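Local coordinates for GDSL-like protein (Roseburia intestinalis L1-82, PDB 6HFZ) that removes acetyl groups from complex beta-mannans as a two-domain GDSL-type carbohydrate esterase of a commensal gut bacterium, at residues R126-T130 against E223-P229; T231-Y235 against T334-H338; L282-N288 against V366-E371. All coordinates share one frame. Numbering follows the deposited sequence.

In the fold
Interactions 1 and 2 follow the linker between the two domains; interaction 3 lies within the beta domain where the linker arrives. Interaction 1 holds residues 223-229 of the linker against the end of helix 115-129, in the alpha/beta domain. Interaction 2, its centre about 19 Å away, sets residues 231-235 on the end of strand 329-336. Interaction 3, its centre about 10 Å from that of interaction 2 and about 23 Å from that of interaction 1, joins strands 279-286 and 361-370. Interaction 1 closes before the others open, whereas the segments of interactions 2 and 3 alternate. Interaction 2 touches both neighbours, through Arg126-Asn233 packing and through Asn288, so the contacts run in sequence from esterase to beta domain.

Interaction 1: R126-T130 against E223-P229; sequences RKVYT and EPDYPAP
An extended linker passing a helix end illustrates how helix side chains can hold a coil through both its backbone carbonyls and its side chains. Arg126-Tyr129 end helix 115-129 of the alpha/beta SGNH (GDSL) hydrolase domain; irregular residues 223-229, leading on to the beta domain, pack on that domain's surface. CA atoms lie 8.4 Å apart at Arg126-Pro229 and 9.0 Å at Thr130-Tyr226. Thr130 leaves the helix (phi/psi -94/6); its chi1 is p, so OG1 bonds back to Arg126 O at 2.8 Å. Tyr226 (chi1 t) points toward the helix, Thr130 CG2 over one ring face, 3.2 Å from Tyr226 CZ. The Tyr129 ring, also t, is near parallel but slid apart, centroids 5.9 Å. Arg126 (m, t, p) has Tyr226 OH and Pro229 CD over opposite guanidinium faces; NH1 donates to Pro227 O at 3.0 Å. Water joins Tyr129 OH (2.7 Å) to Pro224 O (2.8 Å). Glu223 separately pairs with Arg19. Glu236 (salt bridge), Tyr162 and His374 also bind Arg126, giving the buried guanidinium partners at NE, NH1 and NH2.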
ATOM      1  N   ARG A 126      -5.713 -10.892  -4.678  1.00 22.98           N
ATOM      2  CA  ARG A 126      -5.608 -11.971  -5.693  1.00 22.92           C
ATOM      3  C   ARG A 126      -4.146 -12.181  -6.109  1.00 23.92           C
ATOM      4  O   ARG A 126      -3.670 -13.323  -6.162  1.00 23.22           O
ATOM      5  CB  ARG A 126      -6.508 -11.707  -6.892  1.00 22.56           C
ATOM      6  CG  ARG A 126      -7.988 -11.821  -6.566  1.00 24.11           C
ATOM      7  CD  ARG A 126      -8.852 -11.501  -7.748  1.00 23.14           C
ATOM      8  NE  ARG A 126      -8.682 -12.521  -8.775  1.00 24.53           N
ATOM      9  CZ  ARG A 126      -9.447 -13.604  -8.900  1.00 25.50           C
ATOM     10  NH1 ARG A 126     -10.366 -13.886  -7.990  1.00 24.19           N
ATOM     11  NH2 ARG A 126      -9.303 -14.375  -9.978  1.00 25.67           N
ATOM     12  N   LYS A 127      -3.420 -11.101  -6.424  1.00 20.89           N
ATOM     13  CA  LYS A 127      -2.052 -11.231  -6.917  1.00 23.96           C
ATOM     14  C   LYS A 127      -1.168 -11.892  -5.857  1.00 23.65           C
ATOM     15  O   LYS A 127      -0.306 -12.694  -6.148  1.00 25.74           O
ATOM     16  CB  LYS A 127      -1.507  -9.866  -7.342  1.00 25.30           C
ATOM     17  CG  LYS A 127      -0.012  -9.795  -7.677  1.00 27.42           C
ATOM     18  CD  LYS A 127       0.442  -8.508  -8.299  1.00 31.96           C
ATOM     19  CE  LYS A 127      -0.023  -8.348  -9.724  1.00 40.45           C
ATOM     20  NZ  LYS A 127       0.012  -6.938 -10.191  1.00 48.54           N
ATOM     21  N   VAL A 128      -1.270 -11.426  -4.604  1.00 23.76           N
ATOM     22  CA  VAL A 128      -0.397 -11.980  -3.559  1.00 20.94           C
ATOM     23  C   VAL A 128      -0.775 -13.435  -3.259  1.00 22.57           C
ATOM     24  O   VAL A 128       0.101 -14.305  -3.120  1.00 21.10           O
ATOM     25  CB  VAL A 128      -0.411 -11.084  -2.305  1.00 19.61           C
ATOM     26  CG1 VAL A 128       0.310 -11.733  -1.143  1.00 20.97           C
ATOM     27  CG2 VAL A 128       0.143  -9.690  -2.586  1.00 20.83           C
ATOM     28  N   TYR A 129      -2.062 -13.716  -3.149  1.00 22.68           N
ATOM     29  CA  TYR A 129      -2.568 -15.003  -2.692  1.00 24.52           C
ATOM     30  C   TYR A 129      -2.221 -16.090  -3.727  1.00 23.56           C
ATOM     31  O   TYR A 129      -1.883 -17.201  -3.352  1.00 23.73           O
ATOM     32  CB  TYR A 129      -4.068 -14.920  -2.450  1.00 25.74           C
ATOM     33  CG  TYR A 129      -4.738 -16.151  -1.882  1.00 27.23           C
ATOM     34  CD1 TYR A 129      -4.536 -16.560  -0.569  1.00 29.29           C
ATOM     35  CD2 TYR A 129      -5.535 -16.953  -2.683  1.00 27.45           C
ATOM     36  CE1 TYR A 129      -5.193 -17.672  -0.051  1.00 28.94           C
ATOM     37  CE2 TYR A 129      -6.208 -18.062  -2.171  1.00 29.06           C
ATOM     38  CZ  TYR A 129      -6.035 -18.419  -0.850  1.00 27.85           C
ATOM     39  OH  TYR A 129      -6.724 -19.480  -0.316  1.00 33.25           O
ATOM     40  N   THR A 130      -2.270 -15.738  -5.014  1.00 25.08           N
ATOM     41  CA  THR A 130      -1.966 -16.727  -6.085  1.00 22.75           C
ATOM     42  C   THR A 130      -0.505 -16.689  -6.544  1.00 25.69           C
ATOM     43  O   THR A 130      -0.107 -17.445  -7.498  1.00 27.80           O
ATOM     44  CB  THR A 130      -2.923 -16.567  -7.265  1.00 25.22           C
ATOM     45  OG1 THR A 130      -2.625 -15.304  -7.857  1.00 24.80           O
ATOM     46  CG2 THR A 130      -4.368 -16.658  -6.834  1.00 26.29           C
ATOM     47  N   GLU A 223      -7.720 -26.042   1.653  1.00 52.93           N
ATOM     48  CA  GLU A 223      -7.949 -24.647   1.355  1.00 44.84           C
ATOM     49  C   GLU A 223      -9.234 -24.528   0.539  1.00 40.24           C
ATOM     50  O   GLU A 223      -9.550 -25.414  -0.251  1.00 35.74           O
ATOM     51  CB  GLU A 223      -6.696 -24.185   0.616  1.00 48.19           C
ATOM     52  CG  GLU A 223      -6.760 -22.797   0.053  1.00 51.70           C
ATOM     53  CD  GLU A 223      -5.367 -22.218  -0.091  1.00 56.98           C
ATOM     54  OE1 GLU A 223      -4.855 -22.190  -1.239  1.00 50.71           O
ATOM     55  OE2 GLU A 223      -4.793 -21.823   0.961  1.00 49.42           O
ATOM     56  N   PRO A 224     -10.039 -23.446   0.660  1.00 34.56           N
ATOM     57  CA  PRO A 224     -11.226 -23.331  -0.172  1.00 34.63           C
ATOM     58  C   PRO A 224     -10.866 -23.235  -1.664  1.00 34.25           C
ATOM     59  O   PRO A 224      -9.730 -22.828  -2.060  1.00 31.89           O
ATOM     60  CB  PRO A 224     -11.939 -22.065   0.319  1.00 36.82           C
ATOM     61  CG  PRO A 224     -11.304 -21.754   1.656  1.00 38.75           C
ATOM     62  CD  PRO A 224      -9.890 -22.291   1.569  1.00 39.26           C
ATOM     63  N   ASP A 225     -11.839 -23.571  -2.506  1.00 32.19           N
ATOM     64  CA  ASP A 225     -11.707 -23.327  -3.919  1.00 33.55           C
ATOM     65  C   ASP A 225     -11.515 -21.822  -4.141  1.00 34.02           C
ATOM     66  O   ASP A 225     -12.174 -20.966  -3.507  1.00 35.22           O
ATOM     67  CB  ASP A 225     -12.918 -23.807  -4.705  1.00 36.26           C
ATOM     68  CG  ASP A 225     -13.091 -25.322  -4.676  1.00 43.14           C
ATOM     69  OD1 ASP A 225     -12.072 -26.039  -4.558  1.00 43.51           O
ATOM     70  OD2 ASP A 225     -14.237 -25.766  -4.762  1.00 52.10           O
ATOM     71  N   TYR A 226     -10.612 -21.514  -5.069  1.00 32.11           N
ATOM     72  CA  TYR A 226     -10.285 -20.111  -5.366  1.00 31.09           C
ATOM     73  C   TYR A 226     -11.414 -19.516  -6.172  1.00 28.72           C
ATOM     74  O   TYR A 226     -11.661 -19.952  -7.309  1.00 32.55           O
ATOM     75  CB  TYR A 226      -8.967 -20.023  -6.125  1.00 32.99           C
ATOM     76  CG  TYR A 226      -8.510 -18.620  -6.417  1.00 30.32           C
ATOM     77  CD1 TYR A 226      -8.269 -17.724  -5.385  1.00 28.43           C
ATOM     78  CD2 TYR A 226      -8.215 -18.217  -7.710  1.00 29.22           C
ATOM     79  CE1 TYR A 226      -7.791 -16.447  -5.636  1.00 27.39           C
ATOM     80  CE2 TYR A 226      -7.744 -16.945  -7.974  1.00 28.27           C
ATOM     81  CZ  TYR A 226      -7.554 -16.046  -6.938  1.00 27.46           C
ATOM     82  OH  TYR A 226      -7.050 -14.801  -7.182  1.00 28.50           O
ATOM     83  N   PRO A 227     -12.130 -18.504  -5.635  1.00 28.96           N
ATOM     84  CA  PRO A 227     -13.335 -18.038  -6.298  1.00 25.38           C
ATOM     85  C   PRO A 227     -13.093 -17.002  -7.405  1.00 29.45           C
ATOM     86  O   PRO A 227     -12.025 -16.331  -7.419  1.00 28.95           O
ATOM     87  CB  PRO A 227     -14.105 -17.434  -5.127  1.00 27.06           C
ATOM     88  CG  PRO A 227     -13.031 -16.834  -4.252  1.00 27.17           C
ATOM     89  CD  PRO A 227     -11.907 -17.848  -4.322  1.00 28.14           C
ATOM     90  N   ALA A 228     -14.108 -16.839  -8.274  1.00 28.84           N
ATOM     91  CA  ALA A 228     -14.211 -15.735  -9.215  1.00 27.87           C
ATOM     92  C   ALA A 228     -14.205 -14.420  -8.439  1.00 27.86           C
ATOM     93  O   ALA A 228     -14.707 -14.387  -7.312  1.00 28.41           O
ATOM     94  CB  ALA A 228     -15.487 -15.855 -10.020  1.00 28.88           C
ATOM     95  N   PRO A 229     -13.673 -13.309  -8.996  1.00 28.25           N
ATOM     96  CA  PRO A 229     -13.633 -12.046  -8.248  1.00 26.42           C
ATOM     97  C   PRO A 229     -15.016 -11.486  -7.901  1.00 29.09           C
ATOM     98  O   PRO A 229     -15.995 -11.756  -8.561  1.00 30.81           O
ATOM     99  CB  PRO A 229     -12.863 -11.065  -9.140  1.00 29.05           C
ATOM    100  CG  PRO A 229     -12.771 -11.745 -10.512  1.00 31.15           C
ATOM    101  CD  PRO A 229     -13.040 -13.218 -10.315  1.00 28.48           C
TER
HETATM  102  O   HOH W   1      -8.517 -20.350  -2.136  1.00 30.74           O

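Interaction 2: T231-Y235 against T334-H338; sequences TKNTY and TILEH
The junction between the esterase domain and the beta domain is built here, where the linker before strand 237-241 meets the end of strand 329-336. Segment 231-235 opens with an ST turn, Asn233 N donating to Thr231 OG1 at 3.1 Å, and Asn233 itself takes left-handed angles (55/44). In the other segment, Ile335 and Leu336 form a classic beta bulge against Ile289, after which the chain turns at His338, again left-handed (58/40). The two backbones run 140° apart in direction and come nearest at Thr234-His338, CA atoms 7.5 Å apart. Tyr235 (chi1 m, chi2 89°) points its CB sideways but extends its ring to the strand end, where OH donates to Glu337 OE2 (chi1 and chi2 t) at 2.7 Å and lies 3.8 Å from Thr334 CG2. The imidazole of His338 (chi1 m) receives Lys232 over one face in a CH-pi contact, CD 4.0 Å from the ring centroid, while Thr234 OG1 meets its edge 3.2 Å from His338 CD2. Helix 115-129 supplies further partners: Glu119 bonds to Thr234 and His338, and His116 to Glu337, its ring meeting that of Tyr235 at about 90°. Asn288 also bonds to Thr234 OG1 and His338 N. Glu337 OE2 is shared by a linker tyrosine and an esterase-domain histidine, so a single carboxylate oxygen links three parts of the chain.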
ATOM      1  N   THR A 231     -15.445  -8.027  -7.388  1.00 22.72           N
ATOM      2  CA  THR A 231     -15.520  -6.812  -8.176  1.00 22.75           C
ATOM      3  C   THR A 231     -15.173  -7.104  -9.636  1.00 21.89           C
ATOM      4  O   THR A 231     -14.880  -8.246  -9.994  1.00 23.44           O
ATOM      5  CB  THR A 231     -14.605  -5.719  -7.583  1.00 20.03           C
ATOM      6  OG1 THR A 231     -13.258  -6.030  -7.951  1.00 20.74           O
ATOM      7  CG2 THR A 231     -14.713  -5.677  -6.070  1.00 21.01           C
ATOM      8  N   LYS A 232     -15.178  -6.052 -10.476  1.00 25.89           N
ATOM      9  CA  LYS A 232     -14.707  -6.139 -11.889  1.00 26.25           C
ATOM     10  C   LYS A 232     -13.210  -6.507 -11.980  1.00 25.21           C
ATOM     11  O   LYS A 232     -12.743  -6.982 -13.018  1.00 25.66           O
ATOM     12  CB  LYS A 232     -14.924  -4.809 -12.602  1.00 29.52           C
ATOM     13  CG  LYS A 232     -16.379  -4.434 -12.832  1.00 33.39           C
ATOM     14  CD  LYS A 232     -16.502  -3.214 -13.718  1.00 40.35           C
ATOM     15  CE  LYS A 232     -17.907  -2.644 -13.734  1.00 46.02           C
ATOM     16  NZ  LYS A 232     -18.861  -3.531 -14.439  1.00 46.85           N
ATOM     17  N   ASN A 233     -12.464  -6.297 -10.893  1.00 24.48           N
ATOM     18  CA  ASN A 233     -11.113  -6.764 -10.722  1.00 21.88           C
ATOM     19  C   ASN A 233     -10.207  -6.285 -11.870  1.00 24.45           C
ATOM     20  O   ASN A 233      -9.370  -7.032 -12.344  1.00 24.12           O
ATOM     21  CB  ASN A 233     -11.055  -8.277 -10.574  1.00 22.61           C
ATOM     22  CG  ASN A 233      -9.678  -8.776 -10.240  1.00 23.82           C
ATOM     23  OD1 ASN A 233      -8.992  -8.191  -9.387  1.00 21.88           O
ATOM     24  ND2 ASN A 233      -9.254  -9.827 -10.936  1.00 21.58           N
ATOM     25  N   THR A 234     -10.337  -5.014 -12.262  1.00 23.47           N
ATOM     26  CA  THR A 234      -9.572  -4.493 -13.393  1.00 23.66           C
ATOM     27  C   THR A 234      -8.189  -3.948 -12.995  1.00 23.22           C
ATOM     28  O   THR A 234      -7.546  -3.279 -13.820  1.00 22.32           O
ATOM     29  CB  THR A 234     -10.413  -3.482 -14.183  1.00 24.11           C
ATOM     30  OG1 THR A 234     -10.659  -2.296 -13.450  1.00 22.67           O
ATOM     31  CG2 THR A 234     -11.743  -4.054 -14.625  1.00 27.10           C
ATOM     32  N   TYR A 235      -7.733  -4.174 -11.751  1.00 21.72           N
ATOM     33  CA  TYR A 235      -6.410  -3.676 -11.299  1.00 19.86           C
ATOM     34  C   TYR A 235      -5.437  -4.829 -11.020  1.00 20.14           C
ATOM     35  O   TYR A 235      -4.271  -4.563 -10.752  1.00 22.48           O
ATOM     36  CB  TYR A 235      -6.517  -2.731 -10.096  1.00 21.13           C
ATOM     37  CG  TYR A 235      -7.117  -1.391 -10.433  1.00 21.15           C
ATOM     38  CD1 TYR A 235      -8.476  -1.200 -10.369  1.00 22.53           C
ATOM     39  CD2 TYR A 235      -6.340  -0.316 -10.858  1.00 22.35           C
ATOM     40  CE1 TYR A 235      -9.049   0.019 -10.685  1.00 21.59           C
ATOM     41  CE2 TYR A 235      -6.888   0.919 -11.144  1.00 21.28           C
ATOM     42  CZ  TYR A 235      -8.254   1.082 -11.057  1.00 21.79           C
ATOM     43  OH  TYR A 235      -8.848   2.266 -11.386  1.00 25.01           O
ATOM     44  N   THR A 334      -6.286   8.690 -10.338  1.00 21.54           N
ATOM     45  CA  THR A 334      -6.857   7.821 -11.363  1.00 22.07           C
ATOM     46  C   THR A 334      -7.412   8.707 -12.479  1.00 24.16           C
ATOM     47  O   THR A 334      -8.213   9.596 -12.172  1.00 26.46           O
ATOM     48  CB  THR A 334      -7.941   6.873 -10.820  1.00 25.62           C
ATOM     49  OG1 THR A 334      -7.381   6.046  -9.797  1.00 24.48           O
ATOM     50  CG2 THR A 334      -8.502   5.976 -11.907  1.00 25.97           C
ATOM     51  N   ILE A 335      -6.946   8.510 -13.718  1.00 22.85           N
ATOM     52  CA  ILE A 335      -7.269   9.429 -14.850  1.00 23.69           C
ATOM     53  C   ILE A 335      -8.364   8.830 -15.732  1.00 25.61           C
ATOM     54  O   ILE A 335      -9.253   9.572 -16.179  1.00 30.64           O
ATOM     55  CB  ILE A 335      -6.004   9.788 -15.662  1.00 23.69           C
ATOM     56  CG1 ILE A 335      -4.897  10.377 -14.789  1.00 27.69           C
ATOM     57  CG2 ILE A 335      -6.340  10.732 -16.795  1.00 25.75           C
ATOM     58  CD1 ILE A 335      -5.352  11.490 -13.896  1.00 25.67           C
ATOM     59  N   LEU A 336      -8.236   7.538 -16.049  1.00 24.15           N
ATOM     60  CA  LEU A 336      -9.183   6.750 -16.830  1.00 26.31           C
ATOM     61  C   LEU A 336      -9.534   5.519 -16.000  1.00 26.41           C
ATOM     62  O   LEU A 336      -8.617   4.827 -15.555  1.00 23.86           O
ATOM     63  CB  LEU A 336      -8.552   6.277 -18.145  1.00 27.63           C
ATOM     64  CG  LEU A 336      -9.480   5.474 -19.065  1.00 28.73           C
ATOM     65  CD1 LEU A 336     -10.658   6.344 -19.525  1.00 31.09           C
ATOM     66  CD2 LEU A 336      -8.735   4.902 -20.254  1.00 28.00           C
ATOM     67  N   GLU A 337     -10.831   5.227 -15.859  1.00 23.24           N
ATOM     68  CA  GLU A 337     -11.248   3.999 -15.203  1.00 24.96           C
ATOM     69  C   GLU A 337     -12.361   3.302 -16.014  1.00 26.59           C
ATOM     70  O   GLU A 337     -13.341   3.934 -16.425  1.00 25.41           O
ATOM     71  CB  GLU A 337     -11.719   4.292 -13.781  1.00 28.39           C
ATOM     72  CG  GLU A 337     -12.019   3.020 -13.006  1.00 32.79           C
ATOM     73  CD  GLU A 337     -12.249   3.204 -11.516  1.00 36.27           C
ATOM     74  OE1 GLU A 337     -13.203   3.916 -11.140  1.00 33.73           O
ATOM     75  OE2 GLU A 337     -11.489   2.598 -10.740  1.00 33.03           O
ATOM     76  N   HIS A 338     -12.173   1.995 -16.211  1.00 24.41           N
ATOM     77  CA  HIS A 338     -13.081   1.094 -16.885  1.00 27.08           C
ATOM     78  C   HIS A 338     -13.343   1.590 -18.317  1.00 28.99           C
ATOM     79  O   HIS A 338     -14.472   1.525 -18.787  1.00 30.25           O
ATOM     80  CB  HIS A 338     -14.362   0.902 -16.084  1.00 26.18           C
ATOM     81  CG  HIS A 338     -14.170   0.336 -14.721  1.00 27.65           C
ATOM     82  ND1 HIS A 338     -15.118   0.488 -13.738  1.00 31.91           N
ATOM     83  CD2 HIS A 338     -13.158  -0.388 -14.191  1.00 29.04           C
ATOM     84  CE1 HIS A 338     -14.692  -0.098 -12.629  1.00 33.97           C
ATOM     85  NE2 HIS A 338     -13.478  -0.641 -12.887  1.00 31.82           N
TER

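Interaction 3: L282-N288 against V366-E371; sequences LDVEGCN and VIGSSE
The chain leaves strand 279-286 and joins strand 361-370 through a classic beta bulge at Cys287-Asn288. Strand 282-286 runs beside strand 366-370 with axes 5.1 Å apart at closest and N-to-C directions 25° apart, yet the beta bridge comes only at Asn288, past the end of strand 282-286: Asn288 and Ser369 are an antiparallel hydrogen-bonded pair, CA atoms 5.0 Å apart. Ser369 O accepts from both Cys287 N (2.9 Å) and Asn288 N (3.1 Å), and Ser369 N donates to Asn288 O at 3.0 Å. Gly368 CA adds CA-H...O contacts to Asn288 O (3.5 Å) and Glu285 O (3.6 Å); Glu285 O also accepts from a water at 3.2 Å, which reaches Gly368 O weakly at 3.4 Å. At Gly286 (151/179) a CB would jam against the preceding carbonyl O and also collide with Ser369 O; one on Gly368 would strike Glu285 O and Val284 CG1. Polar side chains find partners beyond the two segments: Asn288 ND2 to Thr234 OG1, Asn288 OD1 to His338 N, Ser369 OG to Ser238 OG. Earlier in both strands the contact is apolar: Val284 (t) sets CG2 3.9 Å from Val366 CG1, and Leu282 CD2 lies 4.0 Å from Val366 CG2. There the sheet holding 279-286 and 342-352 faces that holding 237-241, 288-295 and 361-370 as a beta sandwich; at the bulge the chain steps from one into the other.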
ATOM      1  N   LEU A 282       3.953   8.647 -23.580  1.00 27.56           N
ATOM      2  CA  LEU A 282       4.034   7.257 -23.235  1.00 28.15           C
ATOM      3  C   LEU A 282       2.902   6.518 -23.932  1.00 27.61           C
ATOM      4  O   LEU A 282       1.798   7.035 -23.987  1.00 28.61           O
ATOM      5  CB  LEU A 282       3.820   7.065 -21.725  1.00 27.87           C
ATOM      6  CG  LEU A 282       4.709   7.860 -20.783  1.00 28.09           C
ATOM      7  CD1 LEU A 282       4.094   9.171 -20.360  1.00 27.46           C
ATOM      8  CD2 LEU A 282       5.063   7.014 -19.560  1.00 28.84           C
ATOM      9  N   ASP A 283       3.186   5.278 -24.335  1.00 28.04           N
ATOM     10  CA  ASP A 283       2.214   4.281 -24.714  1.00 31.73           C
ATOM     11  C   ASP A 283       1.886   3.423 -23.486  1.00 32.09           C
ATOM     12  O   ASP A 283       2.779   2.832 -22.897  1.00 31.57           O
ATOM     13  CB  ASP A 283       2.771   3.346 -25.795  1.00 37.77           C
ATOM     14  CG  ASP A 283       3.029   4.006 -27.145  1.00 45.46           C
ATOM     15  OD1 ASP A 283       2.453   5.081 -27.394  1.00 47.84           O
ATOM     16  OD2 ASP A 283       3.808   3.427 -27.939  1.00 52.95           O
ATOM     17  N   VAL A 284       0.601   3.375 -23.111  1.00 27.01           N
ATOM     18  CA  VAL A 284       0.177   2.677 -21.897  1.00 26.21           C
ATOM     19  C   VAL A 284      -1.053   1.824 -22.209  1.00 25.03           C
ATOM     20  O   VAL A 284      -2.132   2.370 -22.436  1.00 26.13           O
ATOM     21  CB  VAL A 284      -0.105   3.652 -20.743  1.00 25.36           C
ATOM     22  CG1 VAL A 284      -0.463   2.865 -19.479  1.00 27.96           C
ATOM     23  CG2 VAL A 284       1.067   4.626 -20.500  1.00 25.04           C
ATOM     24  N   GLU A 285      -0.868   0.502 -22.148  1.00 25.83           N
ATOM     25  CA  GLU A 285      -1.920  -0.483 -22.372  1.00 30.22           C
ATOM     26  C   GLU A 285      -2.744  -0.705 -21.086  1.00 30.60           C
ATOM     27  O   GLU A 285      -2.195  -0.840 -19.973  1.00 28.41           O
ATOM     28  CB  GLU A 285      -1.329  -1.813 -22.839  1.00 33.70           C
ATOM     29  CG  GLU A 285      -2.367  -2.744 -23.446  1.00 40.01           C
ATOM     30  CD  GLU A 285      -1.835  -3.943 -24.235  1.00 45.78           C
ATOM     31  OE1 GLU A 285      -2.663  -4.695 -24.775  1.00 52.55           O
ATOM     32  OE2 GLU A 285      -0.605  -4.123 -24.322  1.00 46.22           O
ATOM     33  N   GLY A 286      -4.061  -0.773 -21.261  1.00 24.96           N
ATOM     34  CA  GLY A 286      -5.001  -1.166 -20.211  1.00 26.92           C
ATOM     35  C   GLY A 286      -6.357  -0.512 -20.407  1.00 28.55           C
ATOM     36  O   GLY A 286      -6.534   0.283 -21.310  1.00 28.92           O
ATOM     37  N   CYS A 287      -7.306  -0.825 -19.514  1.00 25.98           N
ATOM     38  CA  CYS A 287      -8.576  -0.117 -19.448  1.00 26.28           C
ATOM     39  C   CYS A 287      -8.553   0.984 -18.393  1.00 24.13           C
ATOM     40  O   CYS A 287      -9.462   1.841 -18.400  1.00 25.66           O
ATOM     41  CB  CYS A 287      -9.752  -1.053 -19.194  1.00 26.18           C
ATOM     42  SG  CYS A 287      -9.675  -1.956 -17.628  1.00 28.48           S
ATOM     43  N   ASN A 288      -7.577   0.943 -17.474  1.00 22.52           N
ATOM     44  CA  ASN A 288      -7.409   1.997 -16.457  1.00 20.75           C
ATOM     45  C   ASN A 288      -6.041   2.661 -16.647  1.00 21.80           C
ATOM     46  O   ASN A 288      -5.086   1.973 -16.964  1.00 20.97           O
ATOM     47  CB  ASN A 288      -7.490   1.463 -15.013  1.00 21.92           C
ATOM     48  CG  ASN A 288      -8.710   0.609 -14.733  1.00 23.47           C
ATOM     49  OD1 ASN A 288      -9.786   0.890 -15.252  1.00 27.20           O
ATOM     50  ND2 ASN A 288      -8.545  -0.464 -13.968  1.00 24.20           N
ATOM     51  N   VAL A 366       3.494   6.293 -14.939  1.00 20.43           N
ATOM     52  CA  VAL A 366       2.075   6.151 -15.380  1.00 21.59           C
ATOM     53  C   VAL A 366       1.715   4.672 -15.296  1.00 19.65           C
ATOM     54  O   VAL A 366       2.489   3.801 -15.737  1.00 21.32           O
ATOM     55  CB  VAL A 366       1.861   6.697 -16.807  1.00 22.58           C
ATOM     56  CG1 VAL A 366       0.396   6.533 -17.223  1.00 21.06           C
ATOM     57  CG2 VAL A 366       2.321   8.150 -16.917  1.00 21.13           C
ATOM     58  N   ILE A 367       0.568   4.340 -14.685  1.00 17.49           N
ATOM     59  CA  ILE A 367       0.217   2.933 -14.446  1.00 19.37           C
ATOM     60  C   ILE A 367      -0.941   2.532 -15.359  1.00 22.44           C
ATOM     61  O   ILE A 367      -1.990   3.155 -15.366  1.00 21.64           O
ATOM     62  CB  ILE A 367      -0.141   2.652 -12.972  1.00 20.15           C
ATOM     63  CG1 ILE A 367       1.010   2.986 -12.021  1.00 20.83           C
ATOM     64  CG2 ILE A 367      -0.609   1.211 -12.786  1.00 21.95           C
ATOM     65  CD1 ILE A 367       0.636   3.032 -10.531  1.00 20.49           C
ATOM     66  N   GLY A 368      -0.742   1.449 -16.100  1.00 20.60           N
ATOM     67  CA  GLY A 368      -1.785   0.874 -16.886  1.00 21.13           C
ATOM     68  C   GLY A 368      -2.287  -0.400 -16.240  1.00 21.87           C
ATOM     69  O   GLY A 368      -1.480  -1.268 -15.873  1.00 23.08           O
ATOM     70  N   SER A 369      -3.614  -0.557 -16.176  1.00 21.61           N
ATOM     71  CA  SER A 369      -4.194  -1.694 -15.513  1.00 23.20           C
ATOM     72  C   SER A 369      -5.247  -2.357 -16.388  1.00 26.58           C
ATOM     73  O   SER A 369      -5.934  -1.671 -17.140  1.00 25.63           O
ATOM     74  CB  SER A 369      -4.788  -1.264 -14.207  1.00 22.85           C
ATOM     75  OG  SER A 369      -3.811  -0.624 -13.412  1.00 27.75           O
ATOM     76  N   SER A 370      -5.423  -3.673 -16.199  1.00 24.55           N
ATOM     77  CA  SER A 370      -6.594  -4.359 -16.734  1.00 27.09           C
ATOM     78  C   SER A 370      -6.914  -5.611 -15.909  1.00 29.59           C
ATOM     79  O   SER A 370      -6.176  -5.950 -14.981  1.00 31.13           O
ATOM     80  CB  SER A 370      -6.374  -4.692 -18.171  1.00 32.82           C
ATOM     81  OG  SER A 370      -5.282  -5.570 -18.291  1.00 39.27           O
ATOM     82  N   GLU A 371      -8.046  -6.250 -16.212  1.00 29.54           N
ATOM     83  CA  GLU A 371      -8.423  -7.490 -15.543  1.00 36.95           C
ATOM     84  C   GLU A 371      -7.396  -8.541 -15.932  1.00 37.98           C
ATOM     85  O   GLU A 371      -6.917  -8.539 -17.071  1.00 35.19           O
ATOM     86  CB  GLU A 371      -9.773  -8.080 -15.983  1.00 47.96           C
ATOM     87  CG  GLU A 371     -10.831  -7.070 -16.389  1.00 61.27           C
ATOM     88  CD  GLU A 371     -10.906  -6.671 -17.859  1.00 68.01           C
ATOM     89  OE1 GLU A 371      -9.882  -6.188 -18.413  1.00 70.50           O
ATOM     90  OE2 GLU A 371     -12.006  -6.815 -18.446  1.00 72.90           O
TER
HETATM   91  O   HOH W   2      -2.393  -3.550 -18.252  1.00 37.85           O